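Local coordinates for putative MCP-type signal transduction protein (PDB 4WY9), which probably senses chemical signals in the periplasm through the tandem-PAS sensory domain of the chemoreceptor Tlp1 and relays them for chemotaxis, at residues A[75-80]-A[185-190]; A[139-144]-A[171-176]. One frame throughout, in Å; residues are numbered along the deposited sequence. Where two conformers were deposited one is given.

Contact 1: residues A[75-80]-A[185-190]; sequences YSNFTY and MTLDFS
Asn-77 and Phe-78 both face Thr-186, a classic beta bulge in the antiparallel pairing of strands 78-83 and 179-188. Thr-186 O accepts twice. Asn-77 N donates to Thr-186 O at 2.9 Å, nearly in line with the C=O bond; Phe-78 N adds a weak bond to the same oxygen. In return Thr-186 N donates to Phe-78 O (2.9 Å), closing the hydrogen-bonded pair, while Thr-79 and Met-185 form the non-hydrogen-bonded pair beside it.

The side chain of Asn-77 carries the pairing past the bulge. Its CB lies 3.8 Å from Thr-186 O. With CG anti to its own carbonyl carbon (chi1 -59°), the amide carbon Asn-77 CG comes within 3.5 Å of Asp-188 CB. Asn-77 OD1 then accepts from Asp-188 N at 2.8 Å; this bond is nearly straight at hydrogen (167°), but the donor stands above the amide plane. Asn-77 ND2, at the other corner, bonds to Asp-191 OD2 in helix 190-196. One amide group thus ties the end of a strand to the start of the next helix, whose entry Asp-188 OD1 caps by accepting from Ser-190 N.

On the Phe-78 face, Thr-186 OG1 lies in the plane of the Tyr-80 ring, 3.4 Å from its edge atom CE2, and Asn-167 OD1 of strand 163-173 bonds to both hydroxyls. Met-185 and Thr-79 point to the opposite face, where Phe-70 of helix 59-70 touches both and the long helix 8-51 packs on Met-185.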
# COMPACT_ATOMS: atom_id res chain seq x y z
N TYR A 75 -7.62 -2.35 7.84
CA TYR A 75 -6.22 -1.94 7.76
C TYR A 75 -6.07 -0.64 7.00
O TYR A 75 -5.04 -0.05 7.09
CB TYR A 75 -5.34 -3.02 7.09
CG TYR A 75 -5.34 -4.36 7.82
CD1 TYR A 75 -4.52 -4.63 8.90
CD2 TYR A 75 -6.17 -5.35 7.38
CE1 TYR A 75 -4.55 -5.87 9.54
CE2 TYR A 75 -6.22 -6.59 7.99
CZ TYR A 75 -5.43 -6.87 9.06
OH TYR A 75 -5.58 -8.18 9.59
N SER A 76 -7.08 -0.22 6.24
CA SER A 76 -7.08 1.08 5.56
C SER A 76 -7.21 2.19 6.60
O SER A 76 -8.08 2.20 7.44
CB SER A 76 -8.21 1.18 4.55
OG SER A 76 -9.47 0.97 5.16
N ASN A 77 -6.27 3.09 6.56
CA ASN A 77 -6.24 4.23 7.43
C ASN A 77 -7.11 5.32 6.89
O ASN A 77 -7.68 6.14 7.67
CB ASN A 77 -4.76 4.65 7.62
CG ASN A 77 -3.91 3.52 8.23
OD1 ASN A 77 -3.30 2.63 7.50
ND2 ASN A 77 -3.80 3.56 9.55
N PHE A 78 -7.24 5.38 5.56
CA PHE A 78 -8.13 6.33 4.94
C PHE A 78 -8.91 5.69 3.81
O PHE A 78 -8.44 4.76 3.14
CB PHE A 78 -7.35 7.54 4.41
CG PHE A 78 -6.55 8.25 5.46
CD1 PHE A 78 -7.12 9.30 6.21
CD2 PHE A 78 -5.24 7.87 5.78
CE1 PHE A 78 -6.40 9.93 7.20
CE2 PHE A 78 -4.52 8.54 6.75
CZ PHE A 78 -5.09 9.56 7.45
N THR A 79 -10.09 6.24 3.56
CA THR A 79 -10.95 5.82 2.47
C THR A 79 -11.40 7.08 1.76
O THR A 79 -11.66 8.09 2.40
CB THR A 79 -12.16 4.99 2.99
OG1 THR A 79 -11.68 3.70 3.52
CG2 THR A 79 -13.20 4.78 1.92
N TYR A 80 -11.46 7.04 0.44
CA TYR A 80 -11.90 8.23 -0.31
C TYR A 80 -12.73 7.90 -1.51
O TYR A 80 -12.49 6.92 -2.22
CB TYR A 80 -10.69 9.09 -0.73
CG TYR A 80 -9.54 8.30 -1.31
CD1 TYR A 80 -9.48 8.00 -2.68
CD2 TYR A 80 -8.51 7.84 -0.51
CE1 TYR A 80 -8.43 7.30 -3.19
CE2 TYR A 80 -7.45 7.11 -1.03
CZ TYR A 80 -7.42 6.85 -2.37
OH TYR A 80 -6.35 6.12 -2.91
N MET A 185 -8.44 3.51 -1.17
CA MET A 185 -8.01 3.35 0.19
C MET A 185 -6.52 3.63 0.33
O MET A 185 -5.76 3.36 -0.61
CB MET A 185 -8.27 1.93 0.69
CG MET A 185 -9.69 1.47 0.56
SD MET A 185 -9.67 -0.32 0.66
CE MET A 185 -11.35 -0.73 0.62
N THR A 186 -6.13 4.09 1.50
CA THR A 186 -4.74 4.34 1.83
C THR A 186 -4.32 3.47 2.98
O THR A 186 -4.96 3.51 4.03
CB THR A 186 -4.47 5.82 2.19
OG1 THR A 186 -4.95 6.67 1.17
CG2 THR A 186 -3.00 6.06 2.40
N LEU A 187 -3.22 2.73 2.80
CA LEU A 187 -2.57 1.99 3.87
C LEU A 187 -1.36 2.77 4.34
O LEU A 187 -0.51 3.14 3.53
CB LEU A 187 -2.15 0.60 3.39
CG LEU A 187 -1.29 -0.26 4.31
CD1 LEU A 187 -2.00 -0.61 5.57
CD2 LEU A 187 -0.86 -1.53 3.55
N ASP A 188 -1.31 3.06 5.63
CA ASP A 188 -0.15 3.66 6.28
C ASP A 188 0.83 2.55 6.64
O ASP A 188 0.50 1.66 7.42
CB ASP A 188 -0.58 4.45 7.50
CG ASP A 188 0.55 5.15 8.23
OD1 ASP A 188 1.73 4.81 8.06
OD2 ASP A 188 0.23 6.06 9.03
N PHE A 189 2.05 2.58 6.09
CA PHE A 189 2.98 1.49 6.33
C PHE A 189 3.41 1.36 7.79
O PHE A 189 3.99 0.34 8.15
CB PHE A 189 4.20 1.61 5.42
CG PHE A 189 3.93 1.12 4.01
CD1 PHE A 189 3.60 -0.21 3.77
CD2 PHE A 189 3.97 1.99 2.93
CE1 PHE A 189 3.35 -0.68 2.51
CE2 PHE A 189 3.71 1.53 1.65
CZ PHE A 189 3.40 0.20 1.43
N SER A 190 3.14 2.37 8.63
CA SER A 190 3.38 2.23 10.06
C SER A 190 2.67 1.01 10.61
O SER A 190 3.14 0.37 11.56
CB SER A 190 2.92 3.49 10.86
OG SER A 190 3.73 4.63 10.54

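Contact 2: residues A[139-144]-A[171-176]; sequences KKAKYG and PIFDRK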
# COMPACT_ATOMS: atom_id res chain seq x y z
N LYS A 139 -7.24 8.31 -16.90
CA LYS A 139 -6.69 8.23 -18.25
C LYS A 139 -6.96 6.89 -18.94
O LYS A 139 -7.16 6.87 -20.16
CB LYS A 139 -5.16 8.51 -18.19
CG LYS A 139 -4.41 8.37 -19.51
CD LYS A 139 -4.69 9.55 -20.40
CE LYS A 139 -4.09 9.38 -21.80
NZ LYS A 139 -4.72 8.23 -22.51
N LYS A 140 -6.91 5.78 -18.19
CA LYS A 140 -6.83 4.46 -18.79
C LYS A 140 -7.99 3.51 -18.51
O LYS A 140 -8.18 2.54 -19.24
CB LYS A 140 -5.54 3.76 -18.34
CG LYS A 140 -4.29 4.57 -18.54
CD LYS A 140 -3.05 3.79 -18.31
CE LYS A 140 -2.93 3.23 -16.95
NZ LYS A 140 -1.55 2.63 -16.80
N ALA A 141 -8.74 3.75 -17.45
CA ALA A 141 -9.73 2.78 -17.04
C ALA A 141 -10.86 2.66 -18.07
O ALA A 141 -11.34 3.68 -18.59
CB ALA A 141 -10.30 3.09 -15.66
N LYS A 142 -11.29 1.43 -18.32
CA LYS A 142 -12.36 1.14 -19.27
C LYS A 142 -13.37 0.21 -18.65
O LYS A 142 -13.00 -0.73 -17.94
CB LYS A 142 -11.80 0.51 -20.53
CG LYS A 142 -10.86 1.44 -21.29
CD LYS A 142 -10.12 0.74 -22.40
CE LYS A 142 -9.11 1.70 -23.02
NZ LYS A 142 -8.04 2.06 -22.05
N TYR A 143 -14.65 0.47 -18.88
CA TYR A 143 -15.70 -0.37 -18.34
C TYR A 143 -15.57 -1.79 -18.84
O TYR A 143 -15.32 -2.02 -20.03
CB TYR A 143 -17.06 0.18 -18.66
CG TYR A 143 -18.19 -0.59 -18.00
CD1 TYR A 143 -18.30 -0.64 -16.63
CD2 TYR A 143 -19.14 -1.30 -18.74
CE1 TYR A 143 -19.31 -1.31 -16.00
CE2 TYR A 143 -20.16 -1.99 -18.12
CZ TYR A 143 -20.25 -1.99 -16.73
OH TYR A 143 -21.24 -2.69 -16.10
N GLY A 144 -15.72 -2.74 -17.92
CA GLY A 144 -15.58 -4.13 -18.26
C GLY A 144 -14.28 -4.72 -17.77
O GLY A 144 -14.15 -5.92 -17.75
N PRO A 171 -11.98 2.44 -10.38
CA PRO A 171 -12.96 3.36 -11.02
C PRO A 171 -14.39 3.03 -10.68
O PRO A 171 -14.71 1.86 -10.42
CB PRO A 171 -12.72 3.16 -12.51
CG PRO A 171 -12.15 1.78 -12.61
CD PRO A 171 -11.27 1.66 -11.38
N ILE A 172 -15.23 4.06 -10.70
CA ILE A 172 -16.69 4.02 -10.68
C ILE A 172 -17.19 4.42 -12.05
O ILE A 172 -16.63 5.33 -12.65
CB ILE A 172 -17.27 4.95 -9.58
CG1 ILE A 172 -16.63 4.66 -8.22
CG2 ILE A 172 -18.78 4.81 -9.51
CD1 ILE A 172 -16.82 3.23 -7.77
N PHE A 173 -18.23 3.73 -12.55
CA PHE A 173 -18.76 4.04 -13.87
C PHE A 173 -20.24 4.38 -13.86
O PHE A 173 -20.98 3.91 -12.97
CB PHE A 173 -18.57 2.83 -14.81
CG PHE A 173 -17.13 2.41 -15.01
CD1 PHE A 173 -16.55 1.47 -14.17
CD2 PHE A 173 -16.37 2.90 -16.04
CE1 PHE A 173 -15.24 1.07 -14.34
CE2 PHE A 173 -15.05 2.51 -16.21
CZ PHE A 173 -14.50 1.59 -15.38
N ASP A 174 -20.67 5.13 -14.86
CA ASP A 174 -22.10 5.36 -15.07
C ASP A 174 -22.62 4.47 -16.22
O ASP A 174 -21.92 3.63 -16.73
CB ASP A 174 -22.36 6.83 -15.31
CG ASP A 174 -21.73 7.38 -16.58
OD1 ASP A 174 -21.29 6.61 -17.44
OD2 ASP A 174 -21.77 8.63 -16.78
N ARG A 175 -23.88 4.66 -16.61
CA ARG A 175 -24.52 3.81 -17.62
C ARG A 175 -23.97 4.09 -19.03
O ARG A 175 -24.13 3.27 -19.96
CB ARG A 175 -26.03 3.96 -17.55
CG ARG A 175 -26.79 2.94 -18.34
CD ARG A 175 -28.27 2.94 -17.99
NE ARG A 175 -28.63 1.68 -17.33
CZ ARG A 175 -28.86 0.54 -17.98
NH1 ARG A 175 -28.77 0.52 -19.31
NH2 ARG A 175 -29.20 -0.58 -17.33
N LYS A 176 -23.26 5.20 -19.20
CA LYS A 176 -22.64 5.48 -20.50
C LYS A 176 -21.23 4.88 -20.53
O LYS A 176 -20.45 5.18 -21.43
CB LYS A 176 -22.62 6.98 -20.77
CG LYS A 176 -24.05 7.58 -20.81
CD LYS A 176 -24.04 9.04 -21.14
CE LYS A 176 -24.41 9.24 -22.60
NZ LYS A 176 -25.78 8.87 -23.04
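Tyr-143 lies against one face of the Phe-173 ring with its backbone as well as its own ring. Tyr-143 CA sits over that face, 3.9 Å from the ring centroid, as a CH-pi contact, and Tyr-143 N comes to 3.4 Å from Phe-173 CE2. Beyond CA, the tyrosine CG is anti to the backbone N (chi1 -174°). In the ring, Tyr-143 CD1 meets Phe-173 CG, CD1 and CB; it lies 3.6 Å from Phe-173 CG, above the plane and displaced toward the rim. The two rings make an edge-to-face pair, with centroids 5.2 Å apart and planes at 66°; the tyrosine supplies the edge.

At the far end of the phenylalanine, Phe-173 CZ approaches Lys-142 C at 3.7 Å. Ala-141, the first residue to leave helical geometry after helix 132-140, turns its CB toward the strand, and Ala-141 CB rests 3.8 Å from Pro-171 CG. Tyr-149 touches both Ala-141 and Pro-171.

The close packing thus centres on the strand side, where Phe-173 and Pro-171 are buried, whereas the loop side is exposed at Lys-142 and Tyr-143. Lys-142 directs its CB away from the strand, and Lys-142 NZ folds back to Lys-140 O at 2.9 Å. No hydrogen bond joins the two segments, leaving apolar and aromatic contacts to connect them. Past Phe-173, Asp-174 OD1 accepts from Lys-176 N in an Asx turn and also from Gln-178 N, within the turn between strands 163-173 and 179-188. The loop after helix 132-140 packs through Ala-141 and Tyr-143 on Pro-171 and Phe-173, at the turn end of a beta hairpin in the first PDC sensor domain of the Cache clan.

Both contacts reach the same antiparallel sheet of the first PDC sensor domain, and the consecutive, neighbouring strands 163-173 and 179-188 connect them. Contact 1 is buried, its centre about 8 Å from the centre of the chain, whereas contact 2 is partly buried, its centre about 23 Å from the same point; the two contact centres are about 24 Å apart and the contacts do not touch. Chemistry follows place: strand-to-strand pairing in 75-80/185-190 rests on backbone bonds and an asparagine amide, while 139-144/171-176 joins a post-helix loop to a strand end through carbon and ring contacts. In sequence, contact 2 is nested inside the loop that contact 1 closes. Helix 8-51 reaches both.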